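Local coordinates for ABC transporter, substrate binding protein (Agrobacterium tumefaciens, PDB 3C9H) that probably binds a solute in the periplasm and delivers it to an ABC transporter, and binds a magnesium ion, at residues Q34-L42 with N273-L281; V169-R180 with M205-S216. All coordinates share one frame; numbering follows the deposited sequence.

Interaction 1 (Q34-L42 with N273-L281); sequences QTLVVYSSL and NPELGRRYL. With MG (magnesium ion), chain C.
L36 spreads its two methyls over one flank of the helix 274-285. CD1 of L36 settles on the peptide joining L276 and G277, 3.5 Å from C of L276 and equally close to N of G277, while also touching CB of L276. CD2 takes the other direction and reaches CD1 of the Y280 ring, which it meets obliquely at 3.3 Å. With CG anti to the backbone N, L36 carries its fork toward the helix although its CB starts off to one side.

Two residues on, V38 lies over a face of the same ring, toward its rim on the CE2 side. Its CG2 stands 4.2 Å from the centroid of the Y280 ring and 19° off the normal, a CH-pi contact. A small branched residue suits a strand and offers the flat ring a compact methyl. F54, F90 and F284 also gather round Y280, making this an aromatic core.

The helical segment 274-281 crosses the strand 35-40 at -65°, their axes 8.1 Å apart, as a helix covering one side of the lobe's central sheet in the periplasmic binding protein fold. The strand lies in that sheet between the parallel strands 62-67 and 90-93, and its C-terminal end runs on to S41, whose carbonyl O binds magnesium at 2.3 Å. Just before it, OG of S40 accepts from N of L42, forming an ST turn.

At the opposite end the contact becomes polar. NE2 of Q34 gives a weak hydrogen bond, 3.4 Å long, to OD1 of N273, the amide planes turned 57° apart. The other half of the N273 amide, ND2, donates to a water that in turn donates to the carbonyl O of T35. CD1 of L276 packs beside the end of Q34, 3.8 Å from its NE2.

Interaction 2 (V169-R180 with M205-S216); sequences VHGRIATYDIER and MGAAGVKVYSTS. With CIT (citric acid), chain D.
OH of Y176 lies between two oxygens. OG of S216 donates to OH of Y176 across 2.7 Å, and OH of Y176 donates in turn to O6 of the bound citrate (CIT) at 2.5 Å. The same O6 also accepts from N of S216, so one carboxylate oxygen takes two hydrogen bonds. It meets the Y176 ring at its edge, in plane. Tyrosine suits this place because its long, rigid ring carries a hydroxyl from the strand end to the ligand; the citrate, probably from the crystallisation liquor, may mark the substrate cleft.

Behind the ligand, strands 173-176 and 211-213 pair in parallel. The nearly straight bond from K211 N to I173 O (3.0 Å, 175° at the hydrogen) begins a ladder that T175 N, Y213 N and D177 N continue. T175 and V212, beta-branched as strands favour, lie side by side.

At the other end, G171 N donates to A208 O at 2.7 Å. G209, at positive phi in a Schellman motif, lays its CA over one face of the H170 ring. I173 has CG1 between backbone N and carbonyl carbon (chi1 64°), whence CD1 reaches CB of A208 at 3.7 Å.

Strand 173-176 is flanked by 211-213 and the parallel strand 230-235; helix 155-164 covers I173 and A208, helix 216-224 packs on A174 and Y213, and helix 338-353 on D177 and V210.

From the N terminus, the chain first lays down strand 35-40, which meets the helix 274-285 in interaction 1; the near ends of segments 34-42 and 273-281 are 231 residues apart. Within that long excursion, interaction 2 closes a much shorter loop: strand 173-176 leads through helices 183-194 and 198-207 to strand 211-213. The short closure is thus wholly enclosed by the long one, and the two do not cross. Their centres lie 34 Å apart on opposite sides of the chain's centre, consistent with the two lobes of a periplasmic binding protein. Yet their nearest atoms come within about 8 Å. The citrate bridges this gap, hydrogen-bonded by S41 from interaction 1 and by Y176 and S216 from interaction 2.

Interaction 1 (Q34-L42 with N273-L281)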
loop_
_atom_site.group_PDB
_atom_site.type_symbol
_atom_site.label_atom_id
_atom_site.label_comp_id
_atom_site.label_asym_id
_atom_site.label_seq_id
_atom_site.Cartn_x
_atom_site.Cartn_y
_atom_site.Cartn_z
ATOM N N GLN A 34 19.126 22.161 5.457
ATOM C CA GLN A 34 18.755 20.857 6.027
ATOM C C GLN A 34 17.730 20.153 5.136
ATOM O O GLN A 34 16.635 20.676 4.918
ATOM C CB GLN A 34 18.214 21.012 7.447
ATOM C CG GLN A 34 19.257 20.833 8.566
ATOM C CD GLN A 34 18.614 20.455 9.903
ATOM O OE1 GLN A 34 17.956 21.279 10.556
ATOM N NE2 GLN A 34 18.790 19.196 10.309
ATOM N N THR A 35 18.113 19.001 4.593
ATOM C CA THR A 35 17.265 18.240 3.701
ATOM C C THR A 35 16.840 16.910 4.355
ATOM O O THR A 35 17.672 16.101 4.792
ATOM C CB THR A 35 17.973 18.012 2.342
ATOM O OG1 THR A 35 18.360 19.289 1.797
ATOM C CG2 THR A 35 17.083 17.296 1.334
ATOM N N LEU A 36 15.530 16.728 4.441
ATOM C CA LEU A 36 14.904 15.448 4.798
ATOM C C LEU A 36 14.910 14.519 3.590
ATOM O O LEU A 36 14.453 14.881 2.493
ATOM C CB LEU A 36 13.453 15.683 5.244
ATOM C CG LEU A 36 12.595 14.447 5.484
ATOM C CD1 LEU A 36 13.004 13.748 6.817
ATOM C CD2 LEU A 36 11.134 14.814 5.439
ATOM N N VAL A 37 15.415 13.318 3.781
ATOM C CA VAL A 37 15.403 12.324 2.737
ATOM C C VAL A 37 14.348 11.262 3.086
ATOM O O VAL A 37 14.389 10.675 4.165
ATOM C CB VAL A 37 16.770 11.671 2.524
ATOM C CG1 VAL A 37 16.669 10.584 1.474
ATOM C CG2 VAL A 37 17.818 12.758 2.081
ATOM N N VAL A 38 13.435 11.019 2.156
ATOM C CA VAL A 38 12.331 10.054 2.338
ATOM C C VAL A 38 12.409 8.966 1.266
ATOM O O VAL A 38 12.476 9.279 0.078
ATOM C CB VAL A 38 10.939 10.794 2.262
ATOM C CG1 VAL A 38 9.775 9.816 2.412
ATOM C CG2 VAL A 38 10.868 11.966 3.273
ATOM N N TYR A 39 12.430 7.689 1.659
ATOM C CA TYR A 39 12.105 6.595 0.730
ATOM C C TYR A 39 10.667 6.151 0.969
ATOM O O TYR A 39 10.333 5.690 2.065
ATOM C CB TYR A 39 13.003 5.380 0.876
ATOM C CG TYR A 39 14.490 5.642 0.749
ATOM C CD1 TYR A 39 14.987 6.842 0.244
ATOM C CD2 TYR A 39 15.409 4.652 1.153
ATOM C CE1 TYR A 39 16.370 7.043 0.152
ATOM C CE2 TYR A 39 16.739 4.852 1.087
ATOM C CZ TYR A 39 17.229 6.045 0.571
ATOM O OH TYR A 39 18.594 6.214 0.503
ATOM N N SER A 40 9.831 6.295 -0.050
ATOM C CA SER A 40 8.381 6.051 0.064
ATOM C C SER A 40 7.766 5.392 -1.145
ATOM O O SER A 40 8.185 5.574 -2.282
ATOM C CB SER A 40 7.674 7.355 0.376
ATOM O OG SER A 40 6.266 7.238 0.359
ATOM N N SER A 41 6.766 4.566 -0.900
ATOM C CA SER A 41 6.055 3.937 -1.981
ATOM C C SER A 41 4.796 4.707 -2.341
ATOM O O SER A 41 4.119 4.318 -3.272
ATOM C CB SER A 41 5.716 2.491 -1.654
ATOM O OG SER A 41 4.742 2.384 -0.613
ATOM N N LEU A 42 4.476 5.758 -1.586
ATOM C CA LEU A 42 3.295 6.566 -1.839
ATOM C C LEU A 42 3.554 7.378 -3.106
ATOM O O LEU A 42 4.491 8.192 -3.162
ATOM C CB LEU A 42 2.941 7.457 -0.644
ATOM C CG LEU A 42 1.695 8.374 -0.800
ATOM C CD1 LEU A 42 0.399 7.604 -1.074
ATOM C CD2 LEU A 42 1.484 9.274 0.383
ATOM N N ASN A 273 19.718 12.189 9.187
ATOM C CA ASN A 273 19.016 13.174 9.986
ATOM C C ASN A 273 17.789 12.568 10.661
ATOM O O ASN A 273 16.668 12.869 10.291
ATOM C CB ASN A 273 18.642 14.362 9.093
ATOM C CG ASN A 273 19.809 15.316 8.892
ATOM O OD1 ASN A 273 20.084 16.151 9.765
ATOM N ND2 ASN A 273 20.502 15.195 7.768
ATOM N N PRO A 274 18.012 11.724 11.678
ATOM C CA PRO A 274 16.894 11.045 12.310
ATOM C C PRO A 274 15.902 12.015 12.938
ATOM O O PRO A 274 14.710 11.727 13.003
ATOM C CB PRO A 274 17.564 10.149 13.366
ATOM C CG PRO A 274 18.915 10.722 13.599
ATOM C CD PRO A 274 19.309 11.363 12.292
ATOM N N GLU A 275 16.386 13.174 13.355
ATOM C CA GLU A 275 15.535 14.171 13.966
ATOM C C GLU A 275 14.510 14.691 12.964
ATOM O O GLU A 275 13.348 14.854 13.310
ATOM C CB GLU A 275 16.348 15.318 14.551
ATOM C CG GLU A 275 17.306 14.901 15.671
ATOM C CD GLU A 275 18.688 14.505 15.174
ATOM O OE1 GLU A 275 18.887 14.328 13.945
ATOM O OE2 GLU A 275 19.587 14.360 16.028
ATOM N N LEU A 276 14.935 14.927 11.726
ATOM C CA LEU A 276 14.016 15.386 10.686
ATOM C C LEU A 276 13.023 14.273 10.311
ATOM O O LEU A 276 11.823 14.520 10.114
ATOM C CB LEU A 276 14.779 15.861 9.458
ATOM C CG LEU A 276 15.556 17.167 9.602
ATOM C CD1 LEU A 276 16.076 17.553 8.243
ATOM C CD2 LEU A 276 14.705 18.281 10.227
ATOM N N GLY A 277 13.535 13.045 10.253
ATOM C CA GLY A 277 12.721 11.864 10.057
ATOM C C GLY A 277 11.615 11.735 11.081
ATOM O O GLY A 277 10.453 11.488 10.712
ATOM N N ARG A 278 11.950 11.883 12.364
ATOM C CA ARG A 278 10.958 11.844 13.425
ATOM C C ARG A 278 9.965 12.995 13.328
ATOM O O ARG A 278 8.773 12.834 13.672
ATOM C CB ARG A 278 11.605 11.882 14.799
ATOM C CG ARG A 278 12.101 10.576 15.229
ATOM C CD ARG A 278 12.630 10.602 16.604
ATOM N NE ARG A 278 13.704 9.644 16.642
ATOM C CZ ARG A 278 14.996 9.935 16.593
ATOM N NH1 ARG A 278 15.449 11.160 16.639
ATOM N NH2 ARG A 278 15.837 8.950 16.599
ATOM N N ARG A 279 10.442 14.147 12.880
ATOM C CA ARG A 279 9.558 15.306 12.695
ATOM C C ARG A 279 8.491 15.021 11.642
ATOM O O ARG A 279 7.317 15.371 11.811
ATOM C CB ARG A 279 10.334 16.567 12.274
ATOM C CG ARG A 279 9.616 17.819 12.793
ATOM C CD ARG A 279 10.194 19.108 12.307
ATOM N NE ARG A 279 11.542 19.310 12.805
ATOM C CZ ARG A 279 12.290 20.382 12.555
ATOM N NH1 ARG A 279 11.840 21.368 11.782
ATOM N NH2 ARG A 279 13.524 20.446 13.054
ATOM N N TYR A 280 8.923 14.431 10.536
ATOM C CA TYR A 280 8.034 14.044 9.446
ATOM C C TYR A 280 7.049 12.950 9.917
ATOM O O TYR A 280 5.830 13.036 9.694
ATOM C CB TYR A 280 8.884 13.530 8.305
ATOM C CG TYR A 280 8.215 13.433 6.970
ATOM C CD1 TYR A 280 7.977 14.572 6.199
ATOM C CD2 TYR A 280 7.887 12.199 6.431
ATOM C CE1 TYR A 280 7.395 14.479 4.915
ATOM C CE2 TYR A 280 7.311 12.099 5.140
ATOM C CZ TYR A 280 7.075 13.244 4.402
ATOM O OH TYR A 280 6.501 13.144 3.142
ATOM N N LEU A 281 7.577 11.937 10.594
ATOM C CA LEU A 281 6.703 10.919 11.209
ATOM C C LEU A 281 5.660 11.526 12.140
ATOM O O LEU A 281 4.463 11.235 12.045
ATOM C CB LEU A 281 7.558 9.887 11.951
ATOM C CG LEU A 281 6.828 8.794 12.698
ATOM C CD1 LEU A 281 5.769 8.056 11.798
ATOM C CD2 LEU A 281 7.836 7.831 13.324
HETATM MG MG MG C . 3.619 3.443 -5.306
HETATM O O HOH W 1 19.102 13.948 5.529
HETATM O O HOH W 2 5.526 4.120 -6.356
#

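Interaction 2 (V169-R180 with M205-S216)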
loop_
_atom_site.group_PDB
_atom_site.type_symbol
_atom_site.label_atom_id
_atom_site.label_comp_id
_atom_site.label_asym_id
_atom_site.label_seq_id
_atom_site.Cartn_x
_atom_site.Cartn_y
_atom_site.Cartn_z
ATOM N N VAL A 169 -12.663 -11.450 -22.066
ATOM C CA VAL A 169 -11.748 -11.080 -20.968
ATOM C C VAL A 169 -10.296 -11.448 -21.199
ATOM O O VAL A 169 -9.426 -10.931 -20.508
ATOM C CB VAL A 169 -12.132 -11.738 -19.615
ATOM C CG1 VAL A 169 -13.525 -11.339 -19.209
ATOM C CG2 VAL A 169 -11.977 -13.255 -19.684
ATOM N N HIS A 170 -10.029 -12.344 -22.144
ATOM C CA HIS A 170 -8.704 -12.942 -22.246
ATOM C C HIS A 170 -7.591 -11.925 -22.534
ATOM O O HIS A 170 -7.632 -11.217 -23.537
ATOM C CB HIS A 170 -8.657 -14.063 -23.282
ATOM C CG HIS A 170 -7.398 -14.865 -23.203
ATOM N ND1 HIS A 170 -7.290 -15.998 -22.430
ATOM C CD2 HIS A 170 -6.176 -14.654 -23.739
ATOM C CE1 HIS A 170 -6.056 -16.462 -22.506
ATOM N NE2 HIS A 170 -5.362 -15.667 -23.298
ATOM N N GLY A 171 -6.602 -11.870 -21.640
ATOM C CA GLY A 171 -5.550 -10.871 -21.707
ATOM C C GLY A 171 -6.021 -9.461 -21.396
ATOM O O GLY A 171 -5.310 -8.510 -21.664
ATOM N N ARG A 172 -7.219 -9.319 -20.834
ATOM C CA ARG A 172 -7.760 -8.003 -20.505
ATOM C C ARG A 172 -8.157 -7.925 -19.027
ATOM O O ARG A 172 -9.029 -7.146 -18.628
ATOM C CB ARG A 172 -8.915 -7.651 -21.447
ATOM C CG ARG A 172 -8.406 -7.514 -22.880
ATOM C CD ARG A 172 -9.462 -7.162 -23.884
ATOM N NE ARG A 172 -10.045 -5.858 -23.618
ATOM C CZ ARG A 172 -11.351 -5.612 -23.528
ATOM N NH1 ARG A 172 -12.260 -6.565 -23.721
ATOM N NH2 ARG A 172 -11.756 -4.385 -23.262
ATOM N N ILE A 173 -7.476 -8.717 -18.204
ATOM C CA ILE A 173 -7.551 -8.533 -16.749
ATOM C C ILE A 173 -6.150 -8.425 -16.208
ATOM O O ILE A 173 -5.187 -8.875 -16.836
ATOM C CB ILE A 173 -8.324 -9.657 -16.026
ATOM C CG1 ILE A 173 -7.601 -10.994 -16.198
ATOM C CG2 ILE A 173 -9.783 -9.718 -16.554
ATOM C CD1 ILE A 173 -8.115 -12.066 -15.303
ATOM N N ALA A 174 -6.035 -7.816 -15.035
ATOM C CA ALA A 174 -4.724 -7.519 -14.474
ATOM C C ALA A 174 -4.707 -7.570 -12.939
ATOM O O ALA A 174 -5.727 -7.371 -12.281
ATOM C CB ALA A 174 -4.249 -6.156 -14.949
ATOM N N THR A 175 -3.520 -7.842 -12.401
ATOM C CA THR A 175 -3.274 -7.847 -10.968
ATOM C C THR A 175 -1.792 -7.541 -10.688
ATOM O O THR A 175 -0.981 -7.344 -11.615
ATOM C CB THR A 175 -3.693 -9.190 -10.330
ATOM O OG1 THR A 175 -3.746 -9.047 -8.908
ATOM C CG2 THR A 175 -2.725 -10.328 -10.713
ATOM N N TYR A 176 -1.453 -7.435 -9.404
ATOM C CA TYR A 176 -0.071 -7.205 -9.001
ATOM C C TYR A 176 0.784 -8.420 -9.339
ATOM O O TYR A 176 0.377 -9.551 -9.122
ATOM C CB TYR A 176 0.042 -6.980 -7.496
ATOM C CG TYR A 176 -0.133 -5.557 -7.041
ATOM C CD1 TYR A 176 -1.210 -5.188 -6.236
ATOM C CD2 TYR A 176 0.788 -4.585 -7.388
ATOM C CE1 TYR A 176 -1.344 -3.864 -5.781
ATOM C CE2 TYR A 176 0.656 -3.284 -6.932
ATOM C CZ TYR A 176 -0.395 -2.939 -6.130
ATOM O OH TYR A 176 -0.491 -1.645 -5.690
ATOM N N ASP A 177 1.955 -8.143 -9.872
ATOM C CA ASP A 177 3.034 -9.094 -9.918
ATOM C C ASP A 177 3.630 -9.169 -8.521
ATOM O O ASP A 177 4.369 -8.281 -8.100
ATOM C CB ASP A 177 4.079 -8.614 -10.903
ATOM C CG ASP A 177 5.222 -9.596 -11.072
ATOM O OD1 ASP A 177 5.373 -10.538 -10.259
ATOM O OD2 ASP A 177 5.961 -9.420 -12.049
ATOM N N ILE A 178 3.295 -10.228 -7.815
ATOM C CA ILE A 178 3.703 -10.370 -6.433
ATOM C C ILE A 178 5.208 -10.567 -6.278
ATOM O O ILE A 178 5.744 -10.368 -5.190
ATOM C CB ILE A 178 2.907 -11.429 -5.667
ATOM C CG1 ILE A 178 3.336 -12.866 -6.023
ATOM C CG2 ILE A 178 1.416 -11.226 -5.873
ATOM C CD1 ILE A 178 2.794 -13.907 -5.070
ATOM N N GLU A 179 5.883 -10.924 -7.360
ATOM C CA GLU A 179 7.335 -11.025 -7.345
ATOM C C GLU A 179 7.992 -9.666 -7.343
ATOM O O GLU A 179 9.092 -9.515 -6.830
ATOM C CB GLU A 179 7.855 -11.822 -8.555
ATOM C CG GLU A 179 7.671 -13.313 -8.410
ATOM C CD GLU A 179 8.459 -14.098 -9.453
ATOM O OE1 GLU A 179 8.585 -13.608 -10.596
ATOM O OE2 GLU A 179 8.943 -15.211 -9.131
ATOM N N ARG A 180 7.329 -8.675 -7.911
ATOM C CA ARG A 180 7.912 -7.363 -8.063
ATOM C C ARG A 180 7.174 -6.293 -7.264
ATOM O O ARG A 180 7.718 -5.227 -7.023
ATOM C CB ARG A 180 7.897 -6.980 -9.523
ATOM C CG ARG A 180 8.665 -7.926 -10.409
ATOM C CD ARG A 180 9.194 -7.204 -11.625
ATOM N NE ARG A 180 10.241 -6.305 -11.129
ATOM C CZ ARG A 180 10.160 -4.974 -11.006
ATOM N NH1 ARG A 180 9.082 -4.284 -11.410
ATOM N NH2 ARG A 180 11.186 -4.332 -10.487
ATOM N N MET A 205 -7.406 -16.755 -13.229
ATOM C CA MET A 205 -6.796 -15.542 -13.789
ATOM C C MET A 205 -5.727 -15.931 -14.827
ATOM O O MET A 205 -5.611 -15.298 -15.895
ATOM C CB MET A 205 -6.196 -14.630 -12.692
ATOM C CG MET A 205 -7.235 -13.851 -11.825
ATOM S SD MET A 205 -6.566 -12.602 -10.670
ATOM C CE MET A 205 -5.803 -13.701 -9.510
ATOM N N GLY A 206 -4.940 -16.959 -14.512
ATOM C CA GLY A 206 -3.933 -17.460 -15.455
ATOM C C GLY A 206 -4.541 -17.983 -16.758
ATOM O O GLY A 206 -3.998 -17.737 -17.826
ATOM N N ALA A 207 -5.681 -18.672 -16.664
ATOM C CA ALA A 207 -6.445 -19.133 -17.841
ATOM C C ALA A 207 -7.048 -17.978 -18.645
ATOM O O ALA A 207 -7.143 -18.054 -19.878
ATOM C CB ALA A 207 -7.517 -20.079 -17.414
ATOM N N ALA A 208 -7.424 -16.902 -17.951
ATOM C CA ALA A 208 -7.836 -15.655 -18.599
ATOM C C ALA A 208 -6.668 -14.810 -19.126
ATOM O O ALA A 208 -6.871 -13.694 -19.606
ATOM C CB ALA A 208 -8.729 -14.828 -17.651
ATOM N N GLY A 209 -5.442 -15.324 -19.045
ATOM C CA GLY A 209 -4.291 -14.614 -19.574
ATOM C C GLY A 209 -4.005 -13.329 -18.812
ATOM O O GLY A 209 -3.680 -12.299 -19.416
ATOM N N VAL A 210 -4.100 -13.392 -17.483
ATOM C CA VAL A 210 -3.881 -12.204 -16.632
ATOM C C VAL A 210 -2.510 -11.582 -16.872
ATOM O O VAL A 210 -1.519 -12.293 -16.995
ATOM C CB VAL A 210 -4.059 -12.527 -15.117
ATOM C CG1 VAL A 210 -2.994 -13.545 -14.626
ATOM C CG2 VAL A 210 -4.028 -11.263 -14.281
ATOM N N LYS A 211 -2.481 -10.253 -16.964
ATOM C CA LYS A 211 -1.258 -9.482 -17.061
ATOM C C LYS A 211 -0.912 -8.934 -15.691
ATOM O O LYS A 211 -1.789 -8.453 -14.974
ATOM C CB LYS A 211 -1.444 -8.334 -18.030
ATOM C CG LYS A 211 -1.918 -8.828 -19.423
ATOM C CD LYS A 211 -1.405 -7.938 -20.519
ATOM C CE LYS A 211 -1.634 -8.589 -21.890
ATOM N NZ LYS A 211 -1.367 -10.068 -21.819
ATOM N N VAL A 212 0.362 -8.989 -15.332
ATOM C CA VAL A 212 0.784 -8.610 -13.973
ATOM C C VAL A 212 1.723 -7.410 -14.001
ATOM O O VAL A 212 2.608 -7.293 -14.874
ATOM C CB VAL A 212 1.385 -9.800 -13.209
ATOM C CG1 VAL A 212 0.356 -10.931 -13.035
ATOM C CG2 VAL A 212 2.606 -10.303 -13.887
ATOM N N TYR A 213 1.528 -6.493 -13.058
ATOM C CA TYR A 213 2.272 -5.249 -13.022
ATOM C C TYR A 213 2.778 -4.998 -11.594
ATOM O O TYR A 213 2.216 -5.522 -10.617
ATOM C CB TYR A 213 1.381 -4.059 -13.447
ATOM C CG TYR A 213 0.966 -4.126 -14.895
ATOM C CD1 TYR A 213 1.700 -3.441 -15.877
ATOM C CD2 TYR A 213 -0.094 -4.915 -15.298
ATOM C CE1 TYR A 213 1.353 -3.518 -17.212
ATOM C CE2 TYR A 213 -0.439 -5.017 -16.658
ATOM C CZ TYR A 213 0.295 -4.322 -17.596
ATOM O OH TYR A 213 -0.025 -4.390 -18.933
ATOM N N SER A 214 3.784 -4.146 -11.495
ATOM C CA SER A 214 4.383 -3.794 -10.227
ATOM C C SER A 214 3.625 -2.672 -9.507
ATOM O O SER A 214 3.851 -2.454 -8.331
ATOM C CB SER A 214 5.851 -3.416 -10.435
ATOM O OG SER A 214 5.987 -2.169 -11.139
ATOM N N THR A 215 2.726 -1.951 -10.202
ATOM C CA THR A 215 2.055 -0.815 -9.593
ATOM C C THR A 215 0.538 -0.801 -9.855
ATOM O O THR A 215 0.070 -1.254 -10.892
ATOM C CB THR A 215 2.706 0.485 -10.075
ATOM O OG1 THR A 215 2.413 0.680 -11.469
ATOM C CG2 THR A 215 4.280 0.453 -9.827
ATOM N N SER A 216 -0.225 -0.269 -8.899
ATOM C CA SER A 216 -1.650 -0.060 -9.091
ATOM C C SER A 216 -1.862 0.938 -10.193
ATOM O O SER A 216 -2.767 0.762 -11.012
ATOM C CB SER A 216 -2.342 0.435 -7.815
ATOM O OG SER A 216 -2.682 -0.633 -6.953
HETATM C C1 CIT D . 2.167 1.610 -3.140
HETATM O O1 CIT D . 2.246 1.844 -1.902
HETATM O O2 CIT D . 1.783 2.502 -3.926
HETATM C C2 CIT D . 2.492 0.245 -3.686
HETATM C C3 CIT D . 3.198 0.272 -5.055
HETATM O O7 CIT D . 4.317 1.210 -5.018
HETATM C C4 CIT D . 3.747 -1.105 -5.411
HETATM C C5 CIT D . 4.827 -1.566 -4.484
HETATM O O3 CIT D . 4.824 -2.746 -4.007
HETATM O O4 CIT D . 5.740 -0.756 -4.267
HETATM C C6 CIT D . 2.250 0.702 -6.186
HETATM O O5 CIT D . 2.472 1.717 -6.901
HETATM O O6 CIT D . 1.217 0.063 -6.420
HETATM O O HOH W 3 5.621 -7.455 -13.830
#